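Local structure of beta-1,4-mannanase (Aplysia kurodai, 3VUP) at residues A[228-231]-A[237-240]; A[232-237]-A[271-276]; A[259-264]-A[281-286]. The protein probably cleaves the beta-1,4-linked backbone of mannan, as a TIM-barrel hydrolase of the digestive fluid. All coordinates share one frame; numbering follows the deposited sequence.

Contact 1. Residues A[228-231]-A[237-240]; sequences KSNT and NNHY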
loop_
_atom_site.group_PDB
_atom_site.type_symbol
_atom_site.label_atom_id
_atom_site.label_comp_id
_atom_site.label_asym_id
_atom_site.label_seq_id
_atom_site.Cartn_x
_atom_site.Cartn_y
_atom_site.Cartn_z
ATOM N N LYS A 228 -3.235 -14.766 2.461
ATOM C CA LYS A 228 -4.376 -15.646 2.231
ATOM C C LYS A 228 -5.354 -15.151 1.166
ATOM O O LYS A 228 -6.030 -15.974 0.561
ATOM C CB LYS A 228 -5.111 -15.938 3.539
ATOM C CG LYS A 228 -4.372 -16.911 4.436
ATOM C CD LYS A 228 -5.035 -17.072 5.787
ATOM C CE LYS A 228 -4.235 -18.030 6.664
ATOM N NZ LYS A 228 -4.911 -18.285 7.968
ATOM N N SER A 229 -5.463 -13.838 0.946
ATOM C CA SER A 229 -6.341 -13.322 -0.107
ATOM C C SER A 229 -5.654 -13.138 -1.462
ATOM O O SER A 229 -6.299 -12.694 -2.405
ATOM C CB SER A 229 -6.922 -11.983 0.315
ATOM O OG SER A 229 -5.843 -11.104 0.549
ATOM N N ASN A 230 -4.378 -13.504 -1.556
ATOM C CA ASN A 230 -3.501 -13.039 -2.631
ATOM C C ASN A 230 -2.629 -14.176 -3.193
ATOM O O ASN A 230 -1.619 -13.911 -3.826
ATOM C CB ASN A 230 -2.623 -11.916 -2.031
ATOM C CG ASN A 230 -2.033 -10.904 -3.040
ATOM O OD1 ASN A 230 -1.426 -9.938 -2.596
ATOM N ND2 ASN A 230 -2.224 -11.096 -4.337
ATOM N N THR A 231 -3.020 -15.430 -2.973
ATOM C CA THR A 231 -2.297 -16.560 -3.540
ATOM C C THR A 231 -3.277 -17.670 -3.865
ATOM O O THR A 231 -4.265 -17.857 -3.149
ATOM C CB THR A 231 -1.186 -17.079 -2.587
ATOM O OG1 THR A 231 -0.500 -18.175 -3.190
ATOM C CG2 THR A 231 -1.742 -17.532 -1.248
ATOM N N ASN A 237 -7.096 -18.506 -2.569
ATOM C CA ASN A 237 -7.556 -17.993 -3.845
ATOM C C ASN A 237 -7.010 -16.577 -4.008
ATOM O O ASN A 237 -7.234 -15.730 -3.138
ATOM C CB ASN A 237 -9.087 -18.009 -3.790
ATOM C CG ASN A 237 -9.754 -17.468 -5.027
ATOM O OD1 ASN A 237 -9.141 -17.309 -6.078
ATOM N ND2 ASN A 237 -11.053 -17.189 -4.905
ATOM N N ASN A 238 -6.296 -16.310 -5.105
ATOM C CA ASN A 238 -5.746 -14.979 -5.342
ATOM C C ASN A 238 -6.778 -14.083 -6.003
ATOM O O ASN A 238 -7.092 -14.252 -7.182
ATOM C CB ASN A 238 -4.493 -15.045 -6.214
ATOM C CG ASN A 238 -3.945 -13.673 -6.532
ATOM O OD1 ASN A 238 -4.238 -12.692 -5.838
ATOM N ND2 ASN A 238 -3.150 -13.589 -7.591
ATOM N N HIS A 239 -7.310 -13.145 -5.232
ATOM C CA HIS A 239 -8.325 -12.235 -5.731
ATOM C C HIS A 239 -7.817 -11.094 -6.592
ATOM O O HIS A 239 -8.612 -10.408 -7.224
ATOM C CB HIS A 239 -9.106 -11.662 -4.560
ATOM C CG HIS A 239 -9.996 -12.670 -3.922
ATOM N ND1 HIS A 239 -11.195 -13.044 -4.485
ATOM C CD2 HIS A 239 -9.831 -13.451 -2.829
ATOM C CE1 HIS A 239 -11.748 -13.987 -3.747
ATOM N NE2 HIS A 239 -10.940 -14.257 -2.735
ATOM N N TYR A 240 -6.506 -10.887 -6.618
ATOM C CA TYR A 240 -5.952 -9.628 -7.106
ATOM C C TYR A 240 -5.121 -9.763 -8.373
ATOM O O TYR A 240 -4.344 -8.870 -8.712
ATOM C CB TYR A 240 -5.169 -8.937 -5.997
ATOM C CG TYR A 240 -5.986 -8.757 -4.737
ATOM C CD1 TYR A 240 -7.052 -7.863 -4.691
ATOM C CD2 TYR A 240 -5.706 -9.499 -3.598
ATOM C CE1 TYR A 240 -7.794 -7.688 -3.532
ATOM C CE2 TYR A 240 -6.447 -9.335 -2.436
ATOM C CZ TYR A 240 -7.483 -8.423 -2.411
ATOM O OH TYR A 240 -8.230 -8.233 -1.270
HETATM O O HOH W 1 -8.403 -16.353 -0.795
#

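Contact 2. Residues A[232-237]-A[271-276]; sequences DHFNMN and DEVAPF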
loop_
_atom_site.group_PDB
_atom_site.type_symbol
_atom_site.label_atom_id
_atom_site.label_comp_id
_atom_site.label_asym_id
_atom_site.label_seq_id
_atom_site.Cartn_x
_atom_site.Cartn_y
_atom_site.Cartn_z
ATOM N N ASP A 232 -2.998 -18.397 -4.946
ATOM C CA ASP A 232 -3.746 -19.607 -5.281
ATOM C C ASP A 232 -3.125 -20.855 -4.662
ATOM O O ASP A 232 -3.671 -21.942 -4.802
ATOM C CB ASP A 232 -3.862 -19.759 -6.789
ATOM C CG ASP A 232 -4.795 -18.733 -7.397
ATOM O OD1 ASP A 232 -5.934 -18.584 -6.896
ATOM O OD2 ASP A 232 -4.383 -18.047 -8.360
ATOM N N HIS A 233 -1.989 -20.695 -3.986
ATOM C CA HIS A 233 -1.385 -21.789 -3.236
ATOM C C HIS A 233 -1.964 -21.821 -1.824
ATOM O O HIS A 233 -2.827 -21.006 -1.492
ATOM C CB HIS A 233 0.143 -21.665 -3.263
ATOM C CG HIS A 233 0.715 -21.930 -4.620
ATOM N ND1 HIS A 233 1.562 -22.983 -4.886
ATOM C CD2 HIS A 233 0.493 -21.317 -5.807
ATOM C CE1 HIS A 233 1.871 -22.982 -6.171
ATOM N NE2 HIS A 233 1.234 -21.982 -6.751
ATOM N N PHE A 234 -1.529 -22.778 -1.012
ATOM C CA PHE A 234 -1.948 -22.836 0.394
ATOM C C PHE A 234 -3.460 -22.999 0.566
ATOM O O PHE A 234 -4.015 -22.595 1.587
ATOM C CB PHE A 234 -1.464 -21.607 1.182
ATOM C CG PHE A 234 0.026 -21.456 1.213
ATOM C CD1 PHE A 234 0.786 -22.164 2.124
ATOM C CD2 PHE A 234 0.670 -20.591 0.341
ATOM C CE1 PHE A 234 2.159 -22.021 2.161
ATOM C CE2 PHE A 234 2.043 -20.451 0.367
ATOM C CZ PHE A 234 2.787 -21.161 1.279
ATOM N N ASN A 235 -4.116 -23.622 -0.415
ATOM C CA ASN A 235 -5.568 -23.825 -0.384
ATOM C C ASN A 235 -6.340 -22.500 -0.393
ATOM O O ASN A 235 -7.497 -22.446 0.026
ATOM C CB ASN A 235 -6.011 -24.709 0.797
ATOM C CG ASN A 235 -5.189 -25.980 0.927
ATOM O OD1 ASN A 235 -4.930 -26.671 -0.063
ATOM N ND2 ASN A 235 -4.773 -26.298 2.157
ATOM N N MET A 236 -5.696 -21.446 -0.895
ATOM C CA MET A 236 -6.276 -20.117 -0.960
ATOM C C MET A 236 -6.622 -19.734 -2.399
ATOM O O MET A 236 -6.443 -20.523 -3.328
ATOM C CB MET A 236 -5.322 -19.104 -0.321
ATOM C CG MET A 236 -5.075 -19.398 1.154
ATOM S SD MET A 236 -6.551 -19.191 2.172
ATOM C CE MET A 236 -6.158 -20.314 3.522
ATOM N N ASN A 237 -7.096 -18.506 -2.569
ATOM C CA ASN A 237 -7.556 -17.993 -3.845
ATOM C C ASN A 237 -7.010 -16.577 -4.008
ATOM O O ASN A 237 -7.234 -15.730 -3.138
ATOM C CB ASN A 237 -9.087 -18.009 -3.790
ATOM C CG ASN A 237 -9.754 -17.468 -5.027
ATOM O OD1 ASN A 237 -9.141 -17.309 -6.078
ATOM N ND2 ASN A 237 -11.053 -17.189 -4.905
ATOM N N ASP A 271 0.947 -17.961 11.261
ATOM C CA ASP A 271 -0.047 -18.853 10.666
ATOM C C ASP A 271 0.552 -19.711 9.547
ATOM O O ASP A 271 1.734 -19.595 9.241
ATOM C CB ASP A 271 -1.349 -18.113 10.281
ATOM C CG ASP A 271 -1.247 -17.269 9.016
ATOM O OD1 ASP A 271 -2.099 -16.352 8.893
ATOM O OD2 ASP A 271 -0.389 -17.520 8.142
ATOM N N GLU A 272 -0.258 -20.581 8.956
ATOM C CA GLU A 272 0.262 -21.576 8.022
ATOM C C GLU A 272 0.699 -21.007 6.679
ATOM O O GLU A 272 1.324 -21.702 5.878
ATOM C CB GLU A 272 -0.763 -22.687 7.801
ATOM C CG GLU A 272 -1.247 -23.360 9.072
ATOM C CD GLU A 272 -2.260 -24.453 8.792
ATOM O OE1 GLU A 272 -2.583 -24.670 7.605
ATOM O OE2 GLU A 272 -2.734 -25.094 9.752
ATOM N N VAL A 273 0.374 -19.743 6.432
ATOM C CA VAL A 273 0.634 -19.123 5.141
ATOM C C VAL A 273 1.637 -17.966 5.307
ATOM O O VAL A 273 1.944 -17.250 4.357
ATOM C CB VAL A 273 -0.714 -18.664 4.513
ATOM C CG1 VAL A 273 -0.558 -18.201 3.073
ATOM C CG2 VAL A 273 -1.701 -19.819 4.555
ATOM N N ALA A 274 2.188 -17.815 6.509
ATOM C CA ALA A 274 2.945 -16.608 6.840
ATOM C C ALA A 274 4.184 -16.396 5.975
ATOM O O ALA A 274 5.000 -17.298 5.818
ATOM C CB ALA A 274 3.343 -16.616 8.303
ATOM N N PRO A 275 4.354 -15.178 5.448
ATOM C CA PRO A 275 5.581 -14.886 4.703
ATOM C C PRO A 275 6.852 -15.138 5.519
ATOM O O PRO A 275 7.862 -15.527 4.941
ATOM C CB PRO A 275 5.410 -13.411 4.337
ATOM C CG PRO A 275 3.916 -13.290 4.124
ATOM C CD PRO A 275 3.328 -14.144 5.238
ATOM N N PHE A 276 6.781 -14.972 6.838
ATOM C CA PHE A 276 7.940 -15.138 7.714
ATOM C C PHE A 276 8.325 -16.581 8.006
ATOM O O PHE A 276 9.310 -16.823 8.690
ATOM C CB PHE A 276 7.760 -14.313 8.989
ATOM C CG PHE A 276 8.030 -12.868 8.773
ATOM C CD1 PHE A 276 9.339 -12.411 8.730
ATOM C CD2 PHE A 276 7.007 -11.967 8.554
ATOM C CE1 PHE A 276 9.628 -11.082 8.487
ATOM C CE2 PHE A 276 7.282 -10.633 8.323
ATOM C CZ PHE A 276 8.589 -10.192 8.286
#

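Contact 3. Residues A[259-264]-A[281-286]; sequences YQFHSY and SDYGLH. With SO4 (sulfate ion), chain D.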
loop_
_atom_site.group_PDB
_atom_site.type_symbol
_atom_site.label_atom_id
_atom_site.label_comp_id
_atom_site.label_asym_id
_atom_site.label_seq_id
_atom_site.Cartn_x
_atom_site.Cartn_y
_atom_site.Cartn_z
ATOM N N TYR A 259 2.863 -6.891 -5.800
ATOM C CA TYR A 259 2.027 -7.260 -4.683
ATOM C C TYR A 259 2.685 -6.850 -3.365
ATOM O O TYR A 259 3.902 -6.657 -3.291
ATOM C CB TYR A 259 1.784 -8.757 -4.710
ATOM C CG TYR A 259 0.944 -9.275 -5.858
ATOM C CD1 TYR A 259 -0.340 -8.795 -6.090
ATOM C CD2 TYR A 259 1.408 -10.307 -6.670
ATOM C CE1 TYR A 259 -1.126 -9.320 -7.111
ATOM C CE2 TYR A 259 0.621 -10.844 -7.687
ATOM C CZ TYR A 259 -0.645 -10.353 -7.899
ATOM O OH TYR A 259 -1.455 -10.881 -8.884
ATOM N N GLN A 260 1.862 -6.731 -2.332
ATOM C CA GLN A 260 2.304 -6.252 -1.032
ATOM C C GLN A 260 1.572 -7.029 0.047
ATOM O O GLN A 260 0.360 -6.922 0.179
ATOM C CB GLN A 260 2.008 -4.759 -0.894
ATOM C CG GLN A 260 2.442 -4.206 0.455
ATOM C CD GLN A 260 1.780 -2.902 0.850
ATOM O OE1 GLN A 260 1.654 -2.611 2.040
ATOM N NE2 GLN A 260 1.343 -2.114 -0.131
ATOM N N PHE A 261 2.318 -7.846 0.782
ATOM C CA PHE A 261 1.756 -8.657 1.861
ATOM C C PHE A 261 2.029 -7.994 3.209
ATOM O O PHE A 261 3.132 -7.503 3.450
ATOM C CB PHE A 261 2.457 -10.015 1.951
ATOM C CG PHE A 261 2.287 -10.944 0.763
ATOM C CD1 PHE A 261 1.365 -10.737 -0.253
ATOM C CD2 PHE A 261 3.074 -12.084 0.714
ATOM C CE1 PHE A 261 1.254 -11.654 -1.309
ATOM C CE2 PHE A 261 2.963 -12.997 -0.315
ATOM C CZ PHE A 261 2.047 -12.786 -1.324
ATOM N N HIS A 262 1.056 -8.047 4.114
ATOM C CA HIS A 262 1.317 -7.751 5.516
ATOM C C HIS A 262 1.407 -9.069 6.266
ATOM O O HIS A 262 0.737 -10.036 5.902
ATOM C CB HIS A 262 0.214 -6.873 6.091
ATOM C CG HIS A 262 0.056 -5.589 5.353
ATOM N ND1 HIS A 262 -1.010 -4.736 5.555
ATOM C CD2 HIS A 262 0.826 -5.009 4.403
ATOM C CE1 HIS A 262 -0.886 -3.689 4.763
ATOM N NE2 HIS A 262 0.214 -3.834 4.045
ATOM N N SER A 263 2.238 -9.116 7.300
ATOM C CA SER A 263 2.370 -10.351 8.051
ATOM C C SER A 263 2.642 -10.114 9.519
ATOM O O SER A 263 3.651 -9.520 9.895
ATOM C CB SER A 263 3.459 -11.242 7.450
ATOM O OG SER A 263 3.519 -12.504 8.104
ATOM N N TYR A 264 1.735 -10.631 10.339
ATOM C CA TYR A 264 1.813 -10.533 11.785
ATOM C C TYR A 264 1.514 -11.896 12.389
ATOM O O TYR A 264 0.605 -12.599 11.948
ATOM C CB TYR A 264 0.778 -9.536 12.290
ATOM C CG TYR A 264 0.972 -8.108 11.839
ATOM C CD1 TYR A 264 1.837 -7.257 12.520
ATOM C CD2 TYR A 264 0.283 -7.600 10.745
ATOM C CE1 TYR A 264 2.001 -5.947 12.142
ATOM C CE2 TYR A 264 0.450 -6.283 10.351
ATOM C CZ TYR A 264 1.306 -5.455 11.062
ATOM O OH TYR A 264 1.476 -4.132 10.726
ATOM N N SER A 281 8.740 -17.444 -3.573
ATOM C CA SER A 281 8.334 -18.359 -4.624
ATOM C C SER A 281 7.213 -19.311 -4.202
ATOM O O SER A 281 6.529 -19.860 -5.064
ATOM C CB SER A 281 9.537 -19.145 -5.136
ATOM O OG SER A 281 10.139 -19.853 -4.074
ATOM N N ASP A 282 7.008 -19.500 -2.899
ATOM C CA ASP A 282 5.941 -20.383 -2.428
ATOM C C ASP A 282 4.548 -19.898 -2.812
ATOM O O ASP A 282 3.593 -20.678 -2.787
ATOM C CB ASP A 282 5.983 -20.533 -0.907
ATOM C CG ASP A 282 7.202 -21.275 -0.416
ATOM O OD1 ASP A 282 7.726 -22.132 -1.152
ATOM O OD2 ASP A 282 7.625 -21.014 0.729
ATOM N N TYR A 283 4.419 -18.617 -3.151
ATOM C CA TYR A 283 3.103 -18.033 -3.398
ATOM C C TYR A 283 2.619 -18.182 -4.833
ATOM O O TYR A 283 1.461 -17.900 -5.119
ATOM C CB TYR A 283 3.071 -16.572 -2.911
ATOM C CG TYR A 283 3.295 -16.534 -1.416
ATOM C CD1 TYR A 283 2.237 -16.748 -0.539
ATOM C CD2 TYR A 283 4.569 -16.389 -0.882
ATOM C CE1 TYR A 283 2.435 -16.779 0.827
ATOM C CE2 TYR A 283 4.776 -16.417 0.477
ATOM C CZ TYR A 283 3.712 -16.618 1.330
ATOM O OH TYR A 283 3.945 -16.647 2.686
ATOM N N GLY A 284 3.501 -18.613 -5.730
ATOM C CA GLY A 284 3.113 -18.888 -7.103
ATOM C C GLY A 284 2.725 -17.656 -7.901
ATOM O O GLY A 284 1.921 -17.731 -8.827
ATOM N N LEU A 285 3.310 -16.519 -7.539
ATOM C CA LEU A 285 3.010 -15.249 -8.182
ATOM C C LEU A 285 4.100 -14.869 -9.176
ATOM O O LEU A 285 5.157 -15.504 -9.238
ATOM C CB LEU A 285 2.793 -14.159 -7.126
ATOM C CG LEU A 285 1.655 -14.483 -6.148
ATOM C CD1 LEU A 285 1.631 -13.492 -5.001
ATOM C CD2 LEU A 285 0.299 -14.530 -6.840
ATOM N N HIS A 286 3.822 -13.839 -9.967
ATOM C CA HIS A 286 4.704 -13.423 -11.056
ATOM C C HIS A 286 4.912 -11.916 -11.071
ATOM O O HIS A 286 5.107 -11.312 -12.125
ATOM C CB HIS A 286 4.135 -13.886 -12.388
ATOM C CG HIS A 286 3.940 -15.365 -12.461
ATOM N ND1 HIS A 286 2.816 -15.996 -11.970
ATOM C CD2 HIS A 286 4.750 -16.346 -12.923
ATOM C CE1 HIS A 286 2.932 -17.299 -12.151
ATOM N NE2 HIS A 286 4.096 -17.538 -12.726
HETATM S S SO4 D . 0.469 -13.325 -11.072
HETATM O O1 SO4 D . 0.549 -13.242 -12.522
HETATM O O2 SO4 D . 1.492 -12.469 -10.490
HETATM O O3 SO4 D . -0.833 -12.874 -10.617
HETATM O O4 SO4 D . 0.725 -14.705 -10.664
#

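Contact 1. Residues A[228-231]-A[237-240]
N230 and N238 both hold CG anti to the backbone N (chi1 -157° and 177°), which runs the two side chains alongside one another with their amide planes inclined. ND2 of N230 thereby donates to OD1 of N238 at 3.0 Å, coming from above the carbonyl plane. The backbone N of Y240 donates to N238 OD1 as well, also at 3.0 Å, from the opposite face. This second bond spans two residues and makes an Asx turn, a role that suits asparagine because its short side chain can fold back onto the following backbone.

The backbones are joined by a nearly straight bond, H239 N to S229 O, 3.0 Å long with an angle of 174° at the hydrogen. A water ties the other end, donating to K228 O at 2.8 Å and to N237 O at 2.7 Å, two acceptors that could not pair directly. On the Y240 side, OG of S229 lies in the plane of the ring at its edge, 3.5 Å from CE2. The hydroxyls of S229 and Y240 both bond to E164, while ND1 of H239 is paired with the carbonyl of C177.

All this lies within the loop between barrel strand 220-224 and helix 242-249. The chemistry is that of a polar core in an irregular loop, with a 3-10 segment at 228-229: N238 OD1 takes an N-H from Y240 and one from N230, satisfying two buried donors. Held by donors on both faces of its plane, the N238 amide should have little freedom to rotate and helps to fix the course of the loop.

Contact 2. Residues A[232-237]-A[271-276]
F234 and V273 carry this small apolar contact. CG1 of V273 sits over one face of the F234 ring, 4.1 Å from the centroid and 26° off the ring normal, a CH-pi contact displaced toward the rim at CG (3.8 Å from CG1). The two side chains run antiparallel alongside one another, and the second valine methyl, CG2 of V273, packs on CB of F234 at 3.8 Å. V273 has CG1 anti to its own backbone N (chi1 -171°) and CG2 anti to the carbonyl carbon, and its branching suits the place by giving one methyl to the ring and one to CB of F234. The carbonyl O of E272 lies 3.8 Å from CD1 of F234, approaching the ring obliquely.

Turns hold each partner in place. F234 and N235 are the central residues of a type I' turn closed by M236 N to H233 O at 3.0 Å; both have positive phi, which asparagine tolerates better than most residues and which is less usual for phenylalanine. This turn also touches a crystal neighbour, so its detail may partly reflect the lattice. On the other side, D271 OD2 accepts from V273 N at 2.9 Å, an Asx turn set within the type I turn from D271 to A274. D271 OD1 in turn is bonded to N226, with a long, weak ion pair to K228.

Further out, the F234 ring meets H278 edge-to-face and also touches the ring of Y283, whose hydroxyl bonds to V273 O. The contact thus bridges two loops, one following barrel strand 220-224 and the other strand 259-262. Farther along the second loop, buried F276 packs on M307 and V311 of helix 304-313.

Contact 3. Residues A[259-264]-A[281-286]
Y283 meets F261 in a T-shaped pair: the edge of F261 points at the face of Y283, with CE2 of F261 above the centre of the tyrosine ring. The centroids are 4.9 Å apart and the planes stand at 68°. A tyrosine suits this place because its face receives the phenylalanine while its hydroxyl is engaged by V273.

G284 follows with positive phi, which favours glycine, and the CB of L285 then points toward the strand, as that of Y283 does. With CG of L285 anti to the carbonyl carbon (chi1 -59°), its CD1 touches both rings, 3.6 Å from CD2 of Y259 and, at the edge of F261, 3.8 Å from CZ of that residue. Y259 and F261 lie on the same side of 259-262, a strand of the eight-stranded beta/alpha barrel, and are covered by the loop running to strand 289-293; the alternate residues Q260 and H262 reach R60 of another barrel strand.

H286 ends the segment at a sulfate, probably from the crystallisation liquor. The backbone N of H286 donates to sulfate O2 at 2.8 Å. ND1 of H286 donates to sulfate O4, also at 2.8 Å, in a nearly straight bond. The hydroxyl of Y259 donates to sulfate O3 at 2.7 Å, with that oxygen in the ring plane.

Apolar packing thus gives way to an anion site that links strand to loop through Y259 and H286. Donation needs a proton on ND1 of H286; the anion would probably also favour the cationic ring, though a neutral ND1-H tautomer would serve.

From the N-terminal side, the chain leaves barrel strand 220-224 and makes an excursion before helix 242-249. Contact 1 closes the neck of that excursion, and its tip, 232-237, is one half of contact 2; the two share N237. The chain then passes through helix 242-249 and strand 259-262 before 271-276 completes contact 2. Contact 3 closes the long loop between strands 259-262 and 289-293 by folding 281-286 back on the earlier strand. Contacts 2 and 3 cross, their segments alternating along the chain, whereas contacts 1 and 3 are in series. Together they tie the loops that follow two adjacent barrel strands into one polar and aromatic cluster.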